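Long-range contact in 2-dehydropantoate 2-reductase (PDB 5X20), which probably catalyses the NADPH-dependent reduction of ketopantoate to pantoate, the second step of pantoate formation on the route to pantothenate: residues F15-H20 with L44-N49. Sequence-based numbering, arbitrary orientation.
Sequences FGLMLH and LQANFN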
ATOM      1  N   PHE A  15      -7.290 -31.571   0.494  1.00 30.08           N
ATOM      2  CA  PHE A  15      -8.410 -32.307  -0.095  1.00 28.40           C
ATOM      3  C   PHE A  15      -8.010 -33.763  -0.452  1.00 30.32           C
ATOM      4  O   PHE A  15      -8.763 -34.700  -0.179  1.00 32.40           O
ATOM      5  CB  PHE A  15      -8.942 -31.573  -1.320  1.00 27.69           C
ATOM      6  CG  PHE A  15      -9.951 -30.488  -0.975  1.00 25.63           C
ATOM      7  CD1 PHE A  15      -9.593 -29.420  -0.154  1.00 24.98           C
ATOM      8  CD2 PHE A  15     -11.226 -30.525  -1.501  1.00 23.44           C
ATOM      9  CE1 PHE A  15     -10.512 -28.409   0.137  1.00 24.34           C
ATOM     10  CE2 PHE A  15     -12.152 -29.555  -1.200  1.00 23.63           C
ATOM     11  CZ  PHE A  15     -11.812 -28.500  -0.350  1.00 23.85           C
ATOM     12  N   GLY A  16      -6.825 -33.950  -1.026  1.00 29.57           N
ATOM     13  CA  GLY A  16      -6.320 -35.254  -1.372  1.00 32.37           C
ATOM     14  C   GLY A  16      -6.184 -36.171  -0.161  1.00 35.60           C
ATOM     15  O   GLY A  16      -6.591 -37.322  -0.198  1.00 35.21           O
ATOM     16  N   LEU A  17      -5.595 -35.629   0.891  1.00 35.46           N
ATOM     17  CA  LEU A  17      -5.414 -36.357   2.123  1.00 36.81           C
ATOM     18  C   LEU A  17      -6.772 -36.802   2.675  1.00 37.76           C
ATOM     19  O   LEU A  17      -6.980 -37.985   2.947  1.00 36.18           O
ATOM     20  CB  LEU A  17      -4.769 -35.429   3.150  1.00 35.17           C
ATOM     21  CG  LEU A  17      -3.350 -35.697   3.646  1.00 39.62           C
ATOM     22  CD1 LEU A  17      -3.220 -35.178   5.070  1.00 40.40           C
ATOM     23  CD2 LEU A  17      -3.010 -37.178   3.581  1.00 43.14           C
ATOM     24  N   MET A  18      -7.689 -35.848   2.853  1.00 36.86           N
ATOM     25  CA  MET A  18      -9.015 -36.150   3.396  1.00 37.45           C
ATOM     26  C   MET A  18      -9.781 -37.105   2.513  1.00 37.81           C
ATOM     27  O   MET A  18     -10.388 -38.042   3.024  1.00 45.60           O
ATOM     28  CB  MET A  18      -9.815 -34.868   3.637  1.00 34.52           C
ATOM     29  CG  MET A  18      -9.238 -34.076   4.781  1.00 33.14           C
ATOM     30  SD  MET A  18      -9.831 -32.379   4.996  1.00 33.75           S
ATOM     31  CE  MET A  18     -11.394 -32.680   5.784  1.00 36.87           C
ATOM     32  N   LEU A  19      -9.705 -36.930   1.194  1.00 36.87           N
ATOM     33  CA  LEU A  19     -10.388 -37.849   0.306  1.00 38.31           C
ATOM     34  C   LEU A  19      -9.773 -39.260   0.348  1.00 42.95           C
ATOM     35  O   LEU A  19     -10.490 -40.272   0.287  1.00 46.74           O
ATOM     36  CB  LEU A  19     -10.411 -37.331  -1.112  1.00 37.37           C
ATOM     37  CG  LEU A  19     -11.362 -36.159  -1.303  1.00 37.89           C
ATOM     38  CD1 LEU A  19     -10.971 -35.389  -2.569  1.00 38.09           C
ATOM     39  CD2 LEU A  19     -12.825 -36.582  -1.366  1.00 36.12           C
ATOM     40  N   HIS A  20      -8.458 -39.328   0.501  1.00 44.36           N
ATOM     41  CA  HIS A  20      -7.758 -40.605   0.621  1.00 46.90           C
ATOM     42  C   HIS A  20      -8.084 -41.310   1.950  1.00 50.18           C
ATOM     43  O   HIS A  20      -8.299 -42.511   1.975  1.00 52.67           O
ATOM     44  CB  HIS A  20      -6.256 -40.378   0.469  1.00 42.65           C
ATOM     45  CG  HIS A  20      -5.403 -41.557   0.826  1.00 47.11           C
ATOM     46  ND1 HIS A  20      -5.078 -42.538  -0.095  1.00 47.63           N
ATOM     47  CD2 HIS A  20      -4.757 -41.881   1.974  1.00 45.74           C
ATOM     48  CE1 HIS A  20      -4.280 -43.423   0.478  1.00 45.69           C
ATOM     49  NE2 HIS A  20      -4.080 -43.050   1.735  1.00 47.56           N
ATOM     50  N   LEU A  44       3.422 -37.812   1.391  1.00 36.52           N
ATOM     51  CA  LEU A  44       2.962 -36.510   1.849  1.00 36.47           C
ATOM     52  C   LEU A  44       2.921 -36.449   3.361  1.00 34.21           C
ATOM     53  O   LEU A  44       2.233 -37.232   3.998  1.00 38.04           O
ATOM     54  CB  LEU A  44       1.557 -36.224   1.319  1.00 35.61           C
ATOM     55  CG  LEU A  44       0.911 -34.910   1.743  1.00 36.33           C
ATOM     56  CD1 LEU A  44       1.729 -33.704   1.356  1.00 36.09           C
ATOM     57  CD2 LEU A  44      -0.450 -34.835   1.085  1.00 39.19           C
ATOM     58  N   GLN A  45       3.656 -35.516   3.932  1.00 34.78           N
ATOM     59  CA  GLN A  45       3.668 -35.327   5.380  1.00 37.05           C
ATOM     60  C   GLN A  45       2.859 -34.088   5.808  1.00 36.03           C
ATOM     61  O   GLN A  45       2.942 -32.995   5.191  1.00 32.21           O
ATOM     62  CB  GLN A  45       5.089 -35.189   5.884  1.00 39.05           C
ATOM     63  CG  GLN A  45       6.067 -35.961   5.046  1.00 44.16           C
ATOM     64  CD  GLN A  45       7.309 -36.433   5.773  1.00 47.05           C
ATOM     65  OE1 GLN A  45       7.482 -37.623   5.971  1.00 56.17           O
ATOM     66  NE2 GLN A  45       8.216 -35.520   6.078  1.00 48.15           N
ATOM     67  N   ALA A  46       2.038 -34.280   6.831  1.00 33.58           N
ATOM     68  CA  ALA A  46       1.152 -33.235   7.301  1.00 33.95           C
ATOM     69  C   ALA A  46       1.176 -33.127   8.820  1.00 32.31           C
ATOM     70  O   ALA A  46       1.132 -34.123   9.521  1.00 31.58           O
ATOM     71  CB  ALA A  46      -0.264 -33.497   6.828  1.00 33.33           C
ATOM     72  N   ASN A  47       1.254 -31.903   9.309  1.00 30.23           N
ATOM     73  CA  ASN A  47       0.791 -31.635  10.635  1.00 31.44           C
ATOM     74  C   ASN A  47      -0.705 -31.463  10.474  1.00 32.60           C
ATOM     75  O   ASN A  47      -1.172 -30.412  10.043  1.00 29.50           O
ATOM     76  CB  ASN A  47       1.449 -30.397  11.229  1.00 29.39           C
ATOM     77  CG  ASN A  47       0.989 -30.112  12.644  1.00 29.13           C
ATOM     78  OD1 ASN A  47       0.051 -30.729  13.160  1.00 30.26           O
ATOM     79  ND2 ASN A  47       1.612 -29.142  13.260  1.00 27.04           N
ATOM     80  N   PHE A  48      -1.453 -32.513  10.790  1.00 33.87           N
ATOM     81  CA  PHE A  48      -2.895 -32.498  10.611  1.00 34.07           C
ATOM     82  C   PHE A  48      -3.613 -32.361  11.946  1.00 32.93           C
ATOM     83  O   PHE A  48      -3.768 -33.329  12.689  1.00 35.64           O
ATOM     84  CB  PHE A  48      -3.349 -33.773   9.876  1.00 37.65           C
ATOM     85  CG  PHE A  48      -4.712 -33.675   9.224  1.00 39.26           C
ATOM     86  CD1 PHE A  48      -5.588 -32.646   9.533  1.00 39.58           C
ATOM     87  CD2 PHE A  48      -5.114 -34.633   8.304  1.00 45.03           C
ATOM     88  CE1 PHE A  48      -6.835 -32.575   8.931  1.00 42.23           C
ATOM     89  CE2 PHE A  48      -6.357 -34.568   7.700  1.00 46.09           C
ATOM     90  CZ  PHE A  48      -7.220 -33.537   8.015  1.00 42.67           C
ATOM     91  N   ASN A  49      -4.045 -31.140  12.239  1.00 31.66           N
ATOM     92  CA  ASN A  49      -4.684 -30.815  13.510  1.00 31.40           C
ATOM     93  C   ASN A  49      -3.830 -31.172  14.712  1.00 30.73           C
ATOM     94  O   ASN A  49      -4.358 -31.420  15.765  1.00 32.04           O
ATOM     95  CB  ASN A  49      -6.048 -31.469  13.584  1.00 31.50           C
ATOM     96  CG  ASN A  49      -6.971 -30.924  12.502  1.00 35.16           C
ATOM     97  OD1 ASN A  49      -6.962 -29.735  12.212  1.00 37.18           O
ATOM     98  ND2 ASN A  49      -7.726 -31.787  11.863  1.00 35.56           N
TER
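L17 reaches from its helix to all three inward-facing residues of a strand, L44, A46 and F48, and so shows how one leucine can join a helix to the face of a sheet that crosses it. Two adjacent carbons divide the work. The branch point, CG of L17, meets CD2 of L44 at 4.0 Å, the two leucines meeting at a slant. One bond further out, CD1 of L17 sits 3.8 Å from CB of A46 and equally close to CD2 of F48, approaching that ring obliquely while the two side chains run past each other in opposite directions. The helix, 10-21, is the first of the Rossmann-type NAD-binding domain, following strand 2-6 and a glycine-rich turn; strand 44-48 belongs to a separate small sheet laid across it, the segment axes 10.7 Å apart and at 93° to each other. Strands 51-55 and 138-141 flank 44-48, and A55 and L141 extend the apolar surroundings of L17. At the start of the strand, the side chain of L44 also touches S13 of the same helix. With CG anti to its backbone N (chi1 -160°), the F48 ring extends towards the helix and reaches M18, the neighbour of L17. There the two side chains cross nearly at right angles: CG of M18 lies near the ring plane, 3.8 Å from CZ of F48 at the edge. SD of M18 makes an oblique Met-aromatic contact, 5.4 Å from the ring centroid of F48 and 70° off the ring normal.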